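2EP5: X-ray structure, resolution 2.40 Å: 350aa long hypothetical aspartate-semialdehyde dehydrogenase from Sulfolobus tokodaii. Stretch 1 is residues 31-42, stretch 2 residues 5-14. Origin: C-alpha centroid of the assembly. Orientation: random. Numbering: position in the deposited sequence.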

# COMPACT_ATOMS: atom_id res chain seq x y z
N GLU A 31 38.07 -8.78 -3.30
CA GLU A 31 38.31 -7.70 -2.34
C GLU A 31 37.99 -6.32 -2.90
O GLU A 31 38.75 -5.75 -3.68
CB GLU A 31 39.77 -7.74 -1.87
CG GLU A 31 40.17 -6.58 -0.95
CD GLU A 31 41.55 -6.77 -0.33
OE1 GLU A 31 42.49 -7.17 -1.06
OE2 GLU A 31 41.70 -6.50 0.89
N LEU A 32 36.86 -5.78 -2.46
CA LEU A 32 36.42 -4.46 -2.90
C LEU A 32 37.31 -3.40 -2.25
O LEU A 32 37.29 -3.21 -1.03
CB LEU A 32 34.96 -4.24 -2.51
CG LEU A 32 34.36 -2.86 -2.80
CD1 LEU A 32 34.46 -2.56 -4.29
CD2 LEU A 32 32.90 -2.83 -2.34
N VAL A 33 38.10 -2.72 -3.08
CA VAL A 33 39.01 -1.71 -2.58
C VAL A 33 38.67 -0.31 -3.05
O VAL A 33 39.24 0.66 -2.55
CB VAL A 33 40.46 -2.02 -3.00
CG1 VAL A 33 40.85 -3.41 -2.52
CG2 VAL A 33 40.60 -1.90 -4.51
N LYS A 34 37.74 -0.20 -4.00
CA LYS A 34 37.35 1.11 -4.52
C LYS A 34 35.90 1.18 -4.97
O LYS A 34 35.40 0.31 -5.69
CB LYS A 34 38.26 1.53 -5.69
CG LYS A 34 39.66 1.93 -5.28
CD LYS A 34 40.54 2.22 -6.47
CE LYS A 34 41.89 2.73 -6.02
NZ LYS A 34 42.75 3.09 -7.17
N VAL A 35 35.22 2.24 -4.54
CA VAL A 35 33.83 2.46 -4.90
C VAL A 35 33.78 3.84 -5.52
O VAL A 35 34.49 4.76 -5.10
CB VAL A 35 32.90 2.42 -3.67
CG1 VAL A 35 32.82 1.01 -3.12
CG2 VAL A 35 33.40 3.37 -2.59
N SER A 36 32.95 3.97 -6.55
CA SER A 36 32.80 5.21 -7.27
C SER A 36 31.36 5.68 -7.21
O SER A 36 30.44 4.88 -7.04
CB SER A 36 33.24 5.01 -8.72
OG SER A 36 33.15 6.21 -9.46
N ALA A 37 31.18 6.99 -7.35
CA ALA A 37 29.86 7.60 -7.32
C ALA A 37 29.96 8.90 -8.10
O ALA A 37 30.94 9.13 -8.82
CB ALA A 37 29.42 7.87 -5.89
N SER A 38 28.95 9.76 -7.95
CA SER A 38 28.93 11.04 -8.65
C SER A 38 30.14 11.89 -8.25
O SER A 38 30.67 11.75 -7.15
CB SER A 38 27.63 11.79 -8.35
OG SER A 38 27.57 12.15 -6.98
N PRO A 39 30.57 12.79 -9.15
CA PRO A 39 31.70 13.71 -8.98
C PRO A 39 31.80 14.45 -7.65
O PRO A 39 32.85 14.47 -7.01
CB PRO A 39 31.55 14.66 -10.16
CG PRO A 39 30.98 13.77 -11.22
CD PRO A 39 29.92 13.01 -10.46
N SER A 40 30.70 15.08 -7.24
CA SER A 40 30.68 15.84 -6.00
C SER A 40 30.95 15.00 -4.75
O SER A 40 31.24 15.55 -3.69
CB SER A 40 29.33 16.55 -5.85
OG SER A 40 28.25 15.63 -5.91
N LYS A 41 30.87 13.68 -4.87
CA LYS A 41 31.11 12.80 -3.73
C LYS A 41 32.55 12.28 -3.69
O LYS A 41 33.00 11.76 -2.68
CB LYS A 41 30.15 11.61 -3.79
CG LYS A 41 28.68 11.99 -3.90
CD LYS A 41 27.83 10.77 -4.25
CE LYS A 41 26.36 11.12 -4.50
NZ LYS A 41 25.63 10.00 -5.18
N ILE A 42 33.26 12.42 -4.81
CA ILE A 42 34.64 11.97 -4.90
C ILE A 42 35.47 12.57 -3.76
O ILE A 42 35.41 13.78 -3.50
CB ILE A 42 35.26 12.35 -6.27
CG1 ILE A 42 34.47 11.68 -7.40
CG2 ILE A 42 36.73 11.93 -6.32
CD1 ILE A 42 34.82 12.18 -8.81
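Stretch 2 5-14: IKVSLLGSTG

A beta bulge interrupts an otherwise regular parallel pairing: Leu-32 sits beside Val-7, yet the next bridge joins Lys-34 to Ser-8, so stretch 1 spends one extra residue, Val-33, where stretch 2 spends none. Val-33 has phi/psi of -114/-10, away from the extended values of its neighbours, and its CB points sideways. Its amide still serves the ladder, with Val-33 N donating to Val-7 O at 3.0 Å.

Residues 5-10 of stretch 2 form an extended strand running in the same direction as strand 31-36, with a signed crossing angle of -15° and a closest axis approach of 4.5 Å. Before the bulge, Ile-5 O accepts from Glu-31 N at 2.9 Å and Val-7 N donates to Glu-31 O at 3.0 Å, both nearly straight. Beyond it the ladder resumes one residue out of step: Leu-9 N reaches Lys-34 O at 2.7 Å and Leu-9 O takes Ser-36 N at 2.7 Å, at more bent angles of 143° and 149°.

The shift preserves the sorting of side chains. Val-7 and Leu-9 share a face with Leu-32 and Val-35; Leu-32 CD1 lies 4.2 Å from Val-7 CG2 and 4.0 Å from Leu-9 CB, so one leucine spans two positions of the partner. Lys-6 and Ser-8 occupy the other face with Glu-31 and Lys-34, where Lys-6 NZ forms a salt bridge with Glu-31 OE1 at 3.6 Å.

After Leu-10, stretch 2 leaves the strand through Gly-11, whose positive phi of 59° suits glycine. The turn brings Ser-12 back onto stretch 1: Ser-12 N and Ser-12 OG both donate to Ser-36 O, at 3.1 and 2.8 Å. Farther on, Thr-13 CG2 meets Lys-41 NZ at 3.6 Å, and Gly-14 takes the N-cap position of the following helix.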

# COMPACT_ATOMS: atom_id res chain seq x y z
N ILE A 5 41.38 -11.07 -5.30
CA ILE A 5 41.31 -10.39 -6.59
C ILE A 5 40.73 -9.03 -6.24
O ILE A 5 39.61 -8.93 -5.72
CB ILE A 5 40.36 -11.12 -7.58
CG1 ILE A 5 41.00 -12.42 -8.05
CG2 ILE A 5 40.09 -10.24 -8.78
CD1 ILE A 5 41.20 -13.44 -6.96
N LYS A 6 41.49 -7.97 -6.50
CA LYS A 6 41.06 -6.62 -6.19
C LYS A 6 40.06 -6.05 -7.19
O LYS A 6 40.32 -6.03 -8.39
CB LYS A 6 42.28 -5.71 -6.07
CG LYS A 6 43.18 -6.09 -4.91
CD LYS A 6 44.41 -5.21 -4.83
CE LYS A 6 45.12 -5.41 -3.49
NZ LYS A 6 45.37 -6.85 -3.17
N VAL A 7 38.92 -5.59 -6.69
CA VAL A 7 37.89 -5.04 -7.57
C VAL A 7 37.44 -3.63 -7.16
O VAL A 7 37.61 -3.21 -6.01
CB VAL A 7 36.65 -5.96 -7.60
CG1 VAL A 7 37.06 -7.38 -7.99
CG2 VAL A 7 35.93 -5.95 -6.25
N SER A 8 36.89 -2.90 -8.12
CA SER A 8 36.37 -1.57 -7.85
C SER A 8 34.90 -1.62 -8.28
O SER A 8 34.51 -2.52 -9.03
CB SER A 8 37.12 -0.51 -8.65
OG SER A 8 36.82 -0.60 -10.02
N LEU A 9 34.10 -0.68 -7.82
CA LEU A 9 32.68 -0.66 -8.16
C LEU A 9 32.17 0.71 -8.62
O LEU A 9 32.24 1.69 -7.87
CB LEU A 9 31.86 -1.12 -6.95
CG LEU A 9 30.33 -1.17 -7.10
CD1 LEU A 9 29.93 -2.19 -8.16
CD2 LEU A 9 29.69 -1.51 -5.75
N LEU A 10 31.68 0.76 -9.85
CA LEU A 10 31.13 1.99 -10.43
C LEU A 10 29.63 2.04 -10.10
O LEU A 10 28.95 1.02 -10.12
CB LEU A 10 31.33 2.00 -11.95
CG LEU A 10 32.65 2.53 -12.53
CD1 LEU A 10 33.85 2.09 -11.70
CD2 LEU A 10 32.77 2.04 -13.96
N GLY A 11 29.12 3.24 -9.78
CA GLY A 11 27.72 3.36 -9.43
C GLY A 11 27.44 2.48 -8.22
O GLY A 11 26.60 1.58 -8.28
N SER A 12 28.15 2.75 -7.13
CA SER A 12 28.03 1.99 -5.89
C SER A 12 27.00 2.56 -4.93
O SER A 12 26.70 1.96 -3.90
CB SER A 12 29.39 1.96 -5.18
OG SER A 12 29.79 3.27 -4.80
N THR A 13 26.46 3.72 -5.28
CA THR A 13 25.48 4.42 -4.45
C THR A 13 24.02 4.00 -4.65
O THR A 13 23.21 4.11 -3.72
CB THR A 13 25.65 5.94 -4.68
OG1 THR A 13 26.73 6.42 -3.87
CG2 THR A 13 24.39 6.69 -4.35
N GLY A 14 23.68 3.52 -5.84
CA GLY A 14 22.31 3.11 -6.09
C GLY A 14 21.91 1.83 -5.38
O GLY A 14 22.68 1.30 -4.58